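RabGDI protein (Plasmodium falciparum 3D7, PDB 3P1W) probably acts as a Rab GDP-dissociation inhibitor, binding Rab GTPases in their GDP form and slowing nucleotide release during vesicle transport. Local coordinates at residues 93-98 / 248-253; 119-124 / 341-346. One frame throughout, in Å; residues are numbered along the deposited sequence.

Contact 1 (93-98 with 248-253) and contact 2 (119-124 with 341-346) lie in one mixed sheet, their centres about 12 Å apart. Strand 96-97 pairs antiparallel with 248-251. Strand 248-251 pairs in turn with 117-129, which meets strand 346-350 in parallel. F248 O and V120 N, 2.9 Å apart, probably form the hydrogen bond that joins the two contacts, and the F95 ring packs on V120 CG2. Along the chain the segments alternate: 93-98, 119-124, 248-253, 341-346. Within each contact the two segments are 150 or more residues apart, with much helix between, yet all four meet in a single sheet. Contact 1 lies nearer the centre of the chain than contact 2.

Contact 1: 93-98 / 248-253; sequences PKFILV and FIYPLY
I96 and I249 form an antiparallel hydrogen-bonded pair. I96 N-H donates to I249 O at 2.9 Å, and I249 N-H donates back to I96 O at the same length. F248 CA adds a CA-H...O contact to I96 O. L97 and F248 follow as a non-hydrogen-bonded pair.

Aromatic contacts carry much of the side-chain packing. F95 and Y250 make an offset edge-to-face pair, centroids 5.3 Å apart and planes at 78°. F95 turns its edge to Y250, and its CE1 lies over one face of the tyrosine ring, displaced toward the rim. Y250 CG, anti to its backbone N (chi1 -174°), lies 3.8 Å from F95 CD1. At the other end L97 CD1 sits over the face of the F248 ring, 4.3 Å from its centroid, in a CH-pi contact.

Aliphatic contacts add to this. V98 CG2 meets I249 CG2 at 3.8 Å, the two side chains crossing at about a right angle. F95 CB touches F248 CB at 4.0 Å.

Two polar ends are held elsewhere: Y250 OH by D90, and K94 NZ by T436 O and D434. Helix 226-243 packs on L97, V98, F248 and I249. W117 of strand 117-129 touches I96 and I249, while V366 of strand 361-367 packs against F95 and Y250.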
ATOM      1  N   PRO A  93       7.049  -1.245  -2.007  1.00 18.27           N
ATOM      2  CA  PRO A  93       7.078  -0.093  -1.117  1.00 19.21           C
ATOM      3  C   PRO A  93       5.722   0.576  -1.142  1.00 20.09           C
ATOM      4  O   PRO A  93       5.282   1.124  -2.187  1.00 22.20           O
ATOM      5  CB  PRO A  93       8.154   0.812  -1.713  1.00 20.65           C
ATOM      6  CG  PRO A  93       8.201   0.476  -3.194  1.00 18.15           C
ATOM      7  CD  PRO A  93       7.780  -1.003  -3.272  1.00 17.78           C
ATOM      8  N   LYS A  94       5.014   0.462  -0.046  1.00 18.26           N
ATOM      9  CA  LYS A  94       3.753   1.169   0.096  1.00 18.49           C
ATOM     10  C   LYS A  94       3.879   2.178   1.230  1.00 19.62           C
ATOM     11  O   LYS A  94       4.230   1.821   2.363  1.00 21.36           O
ATOM     12  CB  LYS A  94       2.630   0.190   0.370  1.00 17.94           C
ATOM     13  CG  LYS A  94       2.169  -0.584  -0.884  1.00 16.48           C
ATOM     14  CD  LYS A  94       1.287  -1.743  -0.571  1.00 17.59           C
ATOM     15  CE  LYS A  94       0.810  -2.475  -1.847  1.00 16.68           C
ATOM     16  NZ  LYS A  94      -0.372  -1.875  -2.569  1.00 15.28           N
ATOM     17  N   PHE A  95       3.537   3.415   0.947  1.00 19.36           N
ATOM     18  CA  PHE A  95       3.481   4.410   2.008  1.00 20.09           C
ATOM     19  C   PHE A  95       2.208   4.303   2.871  1.00 20.43           C
ATOM     20  O   PHE A  95       1.201   3.726   2.481  1.00 20.66           O
ATOM     21  CB  PHE A  95       3.593   5.815   1.421  1.00 19.41           C
ATOM     22  CG  PHE A  95       4.840   6.084   0.651  1.00 19.48           C
ATOM     23  CD1 PHE A  95       6.056   5.533   0.997  1.00 21.15           C
ATOM     24  CD2 PHE A  95       4.812   6.983  -0.404  1.00 18.15           C
ATOM     25  CE1 PHE A  95       7.207   5.853   0.294  1.00 20.76           C
ATOM     26  CE2 PHE A  95       5.964   7.283  -1.104  1.00 19.91           C
ATOM     27  CZ  PHE A  95       7.160   6.724  -0.744  1.00 20.37           C
ATOM     28  N   ILE A  96       2.269   4.862   4.075  1.00 21.46           N
ATOM     29  CA  ILE A  96       1.233   4.643   5.091  1.00 22.32           C
ATOM     30  C   ILE A  96       0.581   5.969   5.481  1.00 23.60           C
ATOM     31  O   ILE A  96       1.267   6.926   5.853  1.00 23.62           O
ATOM     32  CB  ILE A  96       1.908   3.963   6.291  1.00 23.22           C
ATOM     33  CG1 ILE A  96       2.407   2.574   5.874  1.00 23.37           C
ATOM     34  CG2 ILE A  96       0.978   3.882   7.520  1.00 24.87           C
ATOM     35  CD1 ILE A  96       3.535   2.059   6.745  1.00 26.58           C
ATOM     36  N   LEU A  97      -0.742   6.035   5.366  1.00 23.71           N
ATOM     37  CA  LEU A  97      -1.487   7.237   5.706  1.00 24.74           C
ATOM     38  C   LEU A  97      -1.469   7.443   7.231  1.00 26.14           C
ATOM     39  O   LEU A  97      -1.840   6.537   7.995  1.00 26.45           O
ATOM     40  CB  LEU A  97      -2.927   7.130   5.181  1.00 25.09           C
ATOM     41  CG  LEU A  97      -3.816   8.382   5.271  1.00 26.14           C
ATOM     42  CD1 LEU A  97      -3.342   9.527   4.348  1.00 27.03           C
ATOM     43  CD2 LEU A  97      -5.282   8.042   4.964  1.00 28.34           C
ATOM     44  N   VAL A  98      -1.002   8.614   7.659  1.00 26.93           N
ATOM     45  CA  VAL A  98      -0.876   8.937   9.101  1.00 29.00           C
ATOM     46  C   VAL A  98      -2.163   8.631   9.868  1.00 29.72           C
ATOM     47  O   VAL A  98      -2.113   8.062  10.950  1.00 31.65           O
ATOM     48  CB  VAL A  98      -0.451  10.389   9.313  1.00 29.72           C
ATOM     49  CG1 VAL A  98      -0.555  10.795  10.829  1.00 33.00           C
ATOM     50  CG2 VAL A  98       0.949  10.575   8.814  1.00 30.77           C
ATOM     51  N   PHE A 248       1.572  11.114   4.515  1.00 25.53           N
ATOM     52  CA  PHE A 248       2.125   9.754   4.449  1.00 24.69           C
ATOM     53  C   PHE A 248       3.463   9.636   5.161  1.00 25.41           C
ATOM     54  O   PHE A 248       4.279  10.570   5.126  1.00 26.81           O
ATOM     55  CB  PHE A 248       2.312   9.286   2.992  1.00 22.74           C
ATOM     56  CG  PHE A 248       1.048   9.270   2.208  1.00 22.61           C
ATOM     57  CD1 PHE A 248       0.186   8.185   2.274  1.00 21.78           C
ATOM     58  CD2 PHE A 248       0.703  10.355   1.419  1.00 23.53           C
ATOM     59  CE1 PHE A 248      -1.021   8.202   1.565  1.00 23.07           C
ATOM     60  CE2 PHE A 248      -0.496  10.362   0.699  1.00 24.39           C
ATOM     61  CZ  PHE A 248      -1.341   9.288   0.770  1.00 24.83           C
ATOM     62  N   ILE A 249       3.670   8.468   5.774  1.00 26.24           N
ATOM     63  CA  ILE A 249       4.938   8.105   6.407  1.00 26.79           C
ATOM     64  C   ILE A 249       5.448   6.775   5.900  1.00 25.95           C
ATOM     65  O   ILE A 249       4.703   5.978   5.302  1.00 24.22           O
ATOM     66  CB  ILE A 249       4.840   8.060   7.956  1.00 28.33           C
ATOM     67  CG1 ILE A 249       3.751   7.082   8.426  1.00 28.35           C
ATOM     68  CG2 ILE A 249       4.597   9.474   8.481  1.00 28.93           C
ATOM     69  CD1 ILE A 249       3.653   6.962   9.978  1.00 31.37           C
ATOM     70  N   TYR A 250       6.733   6.542   6.175  1.00 26.03           N
ATOM     71  CA  TYR A 250       7.429   5.339   5.761  1.00 24.89           C
ATOM     72  C   TYR A 250       8.577   5.150   6.749  1.00 26.36           C
ATOM     73  O   TYR A 250       9.158   6.134   7.219  1.00 27.25           O
ATOM     74  CB  TYR A 250       7.956   5.544   4.346  1.00 24.50           C
ATOM     75  CG  TYR A 250       8.599   4.380   3.613  1.00 21.74           C
ATOM     76  CD1 TYR A 250       7.854   3.294   3.160  1.00 23.61           C
ATOM     77  CD2 TYR A 250       9.939   4.433   3.261  1.00 24.70           C
ATOM     78  CE1 TYR A 250       8.459   2.290   2.439  1.00 22.45           C
ATOM     79  CE2 TYR A 250      10.542   3.434   2.541  1.00 24.71           C
ATOM     80  CZ  TYR A 250       9.816   2.369   2.144  1.00 24.08           C
ATOM     81  OH  TYR A 250      10.474   1.395   1.409  1.00 28.84           O
ATOM     82  N   PRO A 251       8.854   3.904   7.136  1.00 27.14           N
ATOM     83  CA  PRO A 251       9.864   3.710   8.164  1.00 29.01           C
ATOM     84  C   PRO A 251      11.269   3.902   7.656  1.00 29.66           C
ATOM     85  O   PRO A 251      11.556   3.594   6.513  1.00 28.01           O
ATOM     86  CB  PRO A 251       9.690   2.250   8.593  1.00 28.68           C
ATOM     87  CG  PRO A 251       8.498   1.738   7.912  1.00 28.15           C
ATOM     88  CD  PRO A 251       8.171   2.657   6.772  1.00 26.54           C
ATOM     89  N   LEU A 252      12.144   4.379   8.532  1.00 31.84           N
ATOM     90  CA  LEU A 252      13.557   4.377   8.251  1.00 33.05           C
ATOM     91  C   LEU A 252      13.981   2.938   7.937  1.00 33.15           C
ATOM     92  O   LEU A 252      13.659   2.001   8.681  1.00 34.06           O
ATOM     93  CB  LEU A 252      14.335   4.948   9.449  1.00 35.04           C
ATOM     94  CG  LEU A 252      15.841   5.127   9.327  1.00 36.87           C
ATOM     95  CD1 LEU A 252      16.164   6.074   8.193  1.00 37.91           C
ATOM     96  CD2 LEU A 252      16.429   5.648  10.641  1.00 37.88           C
ATOM     97  N   TYR A 253      14.691   2.766   6.822  1.00 32.86           N
ATOM     98  CA  TYR A 253      15.152   1.455   6.345  1.00 33.25           C
ATOM     99  C   TYR A 253      14.053   0.653   5.655  1.00 32.19           C
ATOM    100  O   TYR A 253      14.289  -0.476   5.215  1.00 31.66           O
ATOM    101  CB  TYR A 253      15.789   0.603   7.463  1.00 34.84           C
ATOM    102  CG  TYR A 253      16.799   1.340   8.279  1.00 37.75           C
ATOM    103  CD1 TYR A 253      17.882   1.973   7.676  1.00 40.33           C
ATOM    104  CD2 TYR A 253      16.679   1.417   9.666  1.00 40.93           C
ATOM    105  CE1 TYR A 253      18.812   2.670   8.435  1.00 41.10           C
ATOM    106  CE2 TYR A 253      17.608   2.107  10.431  1.00 42.57           C
ATOM    107  CZ  TYR A 253      18.667   2.728   9.809  1.00 44.64           C
ATOM    108  OH  TYR A 253      19.596   3.415  10.557  1.00 46.30           O
TER

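Contact 2: 119-124 / 341-346; sequences VVEGSY and NQTNSC
The loop leading into strand 346-350 docks on strand 117-129, that strand's parallel neighbour in the mixed sheet. E121 and S345 meet at the centre of the contact. E121 N donates to S345 OG at 3.0 Å. S345 OG takes this N-H and also bonds Q369 OE1. E121 N and G122 N both make weak, bent bonds to S345 O.

The E121 side chain runs out alongside N344. Beyond CG the chain is extended, with CD anti to CA (chi2 -169°). Its OE1 accepts the N344 backbone N-H at 2.9 Å in an almost straight bond of 172°. The donor stands above the carboxylate plane, 47° out of it. The E121 and N344 side chains lie side by side and point the same way. E121 CB also rests on T343 CG2 at 4.0 Å.

Y124 and N341 close the other end. N341 ND2 donates to Y124 OH at 2.6 Å, at the ring's edge and in its plane. The bond is nearly straight, and ring and amide are nearly coplanar. C346 CB packs against Y124 CE2 at 4.1 Å, and C346 SG makes an oblique sulfur-aromatic contact with the ring. V120 CG1 touches C346 CA at 3.6 Å.

The loop is therefore gripped mainly by polar bonds at three places: N341, N344 and S345. One carboxylate oxygen holds the N344 backbone, and the bond from N341 ties this exposed residue to the buried Y124. The N-H from N344 may modestly stabilise the E121 carboxylate if it is charged.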
ATOM      1  N   VAL A 119       8.400  11.297   7.441  1.00 32.74           N
ATOM      2  CA  VAL A 119       7.357  11.749   6.519  1.00 31.56           C
ATOM      3  C   VAL A 119       7.846  11.646   5.091  1.00 29.89           C
ATOM      4  O   VAL A 119       9.025  11.869   4.792  1.00 30.01           O
ATOM      5  CB  VAL A 119       6.893  13.213   6.846  1.00 33.44           C
ATOM      6  CG1 VAL A 119       7.989  14.231   6.514  1.00 34.34           C
ATOM      7  CG2 VAL A 119       5.618  13.572   6.111  1.00 31.65           C
ATOM      8  N   VAL A 120       6.927  11.291   4.206  1.00 27.09           N
ATOM      9  CA  VAL A 120       7.162  11.346   2.794  1.00 25.14           C
ATOM     10  C   VAL A 120       7.061  12.798   2.382  1.00 25.93           C
ATOM     11  O   VAL A 120       6.105  13.473   2.724  1.00 26.16           O
ATOM     12  CB  VAL A 120       6.140  10.476   2.040  1.00 24.23           C
ATOM     13  CG1 VAL A 120       6.237  10.674   0.527  1.00 22.16           C
ATOM     14  CG2 VAL A 120       6.394   8.982   2.396  1.00 23.09           C
ATOM     15  N   GLU A 121       8.054  13.282   1.656  1.00 26.22           N
ATOM     16  CA  GLU A 121       8.227  14.735   1.516  1.00 27.89           C
ATOM     17  C   GLU A 121       7.238  15.400   0.575  1.00 28.31           C
ATOM     18  O   GLU A 121       7.030  16.615   0.671  1.00 30.08           O
ATOM     19  CB  GLU A 121       9.664  15.091   1.123  1.00 28.61           C
ATOM     20  CG  GLU A 121      10.658  14.793   2.228  1.00 31.11           C
ATOM     21  CD  GLU A 121      12.043  15.372   1.977  1.00 33.65           C
ATOM     22  OE1 GLU A 121      12.384  15.741   0.833  1.00 34.80           O
ATOM     23  OE2 GLU A 121      12.811  15.450   2.949  1.00 36.52           O
ATOM     24  N   GLY A 122       6.618  14.641  -0.323  1.00 26.82           N
ATOM     25  CA  GLY A 122       5.613  15.225  -1.176  1.00 27.30           C
ATOM     26  C   GLY A 122       4.639  14.266  -1.801  1.00 26.10           C
ATOM     27  O   GLY A 122       4.915  13.086  -1.947  1.00 25.01           O
ATOM     28  N   SER A 123       3.487  14.811  -2.150  1.00 26.52           N
ATOM     29  CA  SER A 123       2.409  14.069  -2.789  1.00 26.06           C
ATOM     30  C   SER A 123       2.062  14.799  -4.069  1.00 24.31           C
ATOM     31  O   SER A 123       1.797  16.016  -4.024  1.00 24.73           O
ATOM     32  CB  SER A 123       1.181  14.078  -1.890  1.00 27.68           C
ATOM     33  OG  SER A 123       1.509  13.790  -0.540  1.00 32.81           O
ATOM     34  N   TYR A 124       2.071  14.076  -5.188  1.00 21.80           N
ATOM     35  CA  TYR A 124       1.875  14.627  -6.524  1.00 21.08           C
ATOM     36  C   TYR A 124       0.776  13.857  -7.227  1.00 20.72           C
ATOM     37  O   TYR A 124       0.543  12.645  -6.949  1.00 19.79           O
ATOM     38  CB  TYR A 124       3.168  14.575  -7.362  1.00 20.58           C
ATOM     39  CG  TYR A 124       4.225  15.491  -6.800  1.00 22.29           C
ATOM     40  CD1 TYR A 124       4.418  16.755  -7.334  1.00 25.19           C
ATOM     41  CD2 TYR A 124       4.971  15.119  -5.674  1.00 23.35           C
ATOM     42  CE1 TYR A 124       5.349  17.627  -6.789  1.00 27.74           C
ATOM     43  CE2 TYR A 124       5.909  16.004  -5.099  1.00 27.75           C
ATOM     44  CZ  TYR A 124       6.076  17.254  -5.652  1.00 28.35           C
ATOM     45  OH  TYR A 124       7.003  18.142  -5.122  1.00 33.14           O
ATOM     46  N   ASN A 341      10.215  19.069  -7.004  1.00 31.75           N
ATOM     47  CA  ASN A 341      10.808  20.008  -6.066  1.00 33.97           C
ATOM     48  C   ASN A 341      12.012  19.416  -5.328  1.00 33.75           C
ATOM     49  O   ASN A 341      12.259  19.715  -4.161  1.00 34.24           O
ATOM     50  CB  ASN A 341       9.691  20.487  -5.113  1.00 34.22           C
ATOM     51  CG  ASN A 341       8.583  21.215  -5.866  1.00 37.06           C
ATOM     52  OD1 ASN A 341       8.769  22.372  -6.287  1.00 40.09           O
ATOM     53  ND2 ASN A 341       7.457  20.548  -6.086  1.00 34.86           N
ATOM     54  N   GLN A 342      12.756  18.561  -6.035  1.00 33.04           N
ATOM     55  CA  GLN A 342      13.943  17.903  -5.501  1.00 33.16           C
ATOM     56  C   GLN A 342      13.652  17.124  -4.216  1.00 31.77           C
ATOM     57  O   GLN A 342      14.534  16.959  -3.364  1.00 31.60           O
ATOM     58  CB  GLN A 342      15.096  18.915  -5.287  1.00 35.48           C
ATOM     59  CG  GLN A 342      15.615  19.583  -6.577  1.00 39.84           C
ATOM     60  CD  GLN A 342      16.206  18.572  -7.562  1.00 45.78           C
ATOM     61  OE1 GLN A 342      15.581  18.236  -8.574  1.00 49.97           O
ATOM     62  NE2 GLN A 342      17.411  18.078  -7.266  1.00 48.06           N
ATOM     63  N   THR A 343      12.427  16.622  -4.088  1.00 30.29           N
ATOM     64  CA  THR A 343      12.050  15.851  -2.885  1.00 29.88           C
ATOM     65  C   THR A 343      12.857  14.561  -2.747  1.00 28.90           C
ATOM     66  O   THR A 343      13.231  13.931  -3.747  1.00 28.49           O
ATOM     67  CB  THR A 343      10.552  15.521  -2.835  1.00 28.77           C
ATOM     68  OG1 THR A 343      10.122  14.971  -4.101  1.00 27.94           O
ATOM     69  CG2 THR A 343       9.744  16.788  -2.473  1.00 31.01           C
ATOM     70  N   ASN A 344      13.135  14.189  -1.502  1.00 28.59           N
ATOM     71  CA  ASN A 344      13.918  12.978  -1.197  1.00 27.71           C
ATOM     72  C   ASN A 344      13.029  11.751  -1.042  1.00 25.85           C
ATOM     73  O   ASN A 344      13.519  10.613  -0.970  1.00 25.20           O
ATOM     74  CB  ASN A 344      14.755  13.194   0.062  1.00 29.27           C
ATOM     75  CG  ASN A 344      15.890  14.157  -0.165  1.00 32.63           C
ATOM     76  OD1 ASN A 344      16.565  14.090  -1.185  1.00 37.68           O
ATOM     77  ND2 ASN A 344      16.098  15.067   0.771  1.00 35.41           N
ATOM     78  N   SER A 345      11.732  12.002  -0.947  1.00 23.93           N
ATOM     79  CA  SER A 345      10.735  10.973  -1.022  1.00 23.06           C
ATOM     80  C   SER A 345       9.440  11.597  -1.550  1.00 22.67           C
ATOM     81  O   SER A 345       9.108  12.763  -1.253  1.00 22.71           O
ATOM     82  CB  SER A 345      10.528  10.322   0.342  1.00 23.68           C
ATOM     83  OG  SER A 345      10.259  11.300   1.334  1.00 25.45           O
ATOM     84  N   CYS A 346       8.718  10.859  -2.376  1.00 21.07           N
ATOM     85  CA  CYS A 346       7.434  11.348  -2.851  1.00 21.29           C
ATOM     86  C   CYS A 346       6.589  10.216  -3.418  1.00 19.81           C
ATOM     87  O   CYS A 346       7.079   9.112  -3.637  1.00 19.14           O
ATOM     88  CB  CYS A 346       7.588  12.499  -3.893  1.00 20.89           C
ATOM     89  SG  CYS A 346       8.306  12.067  -5.450  1.00 25.02           S
TER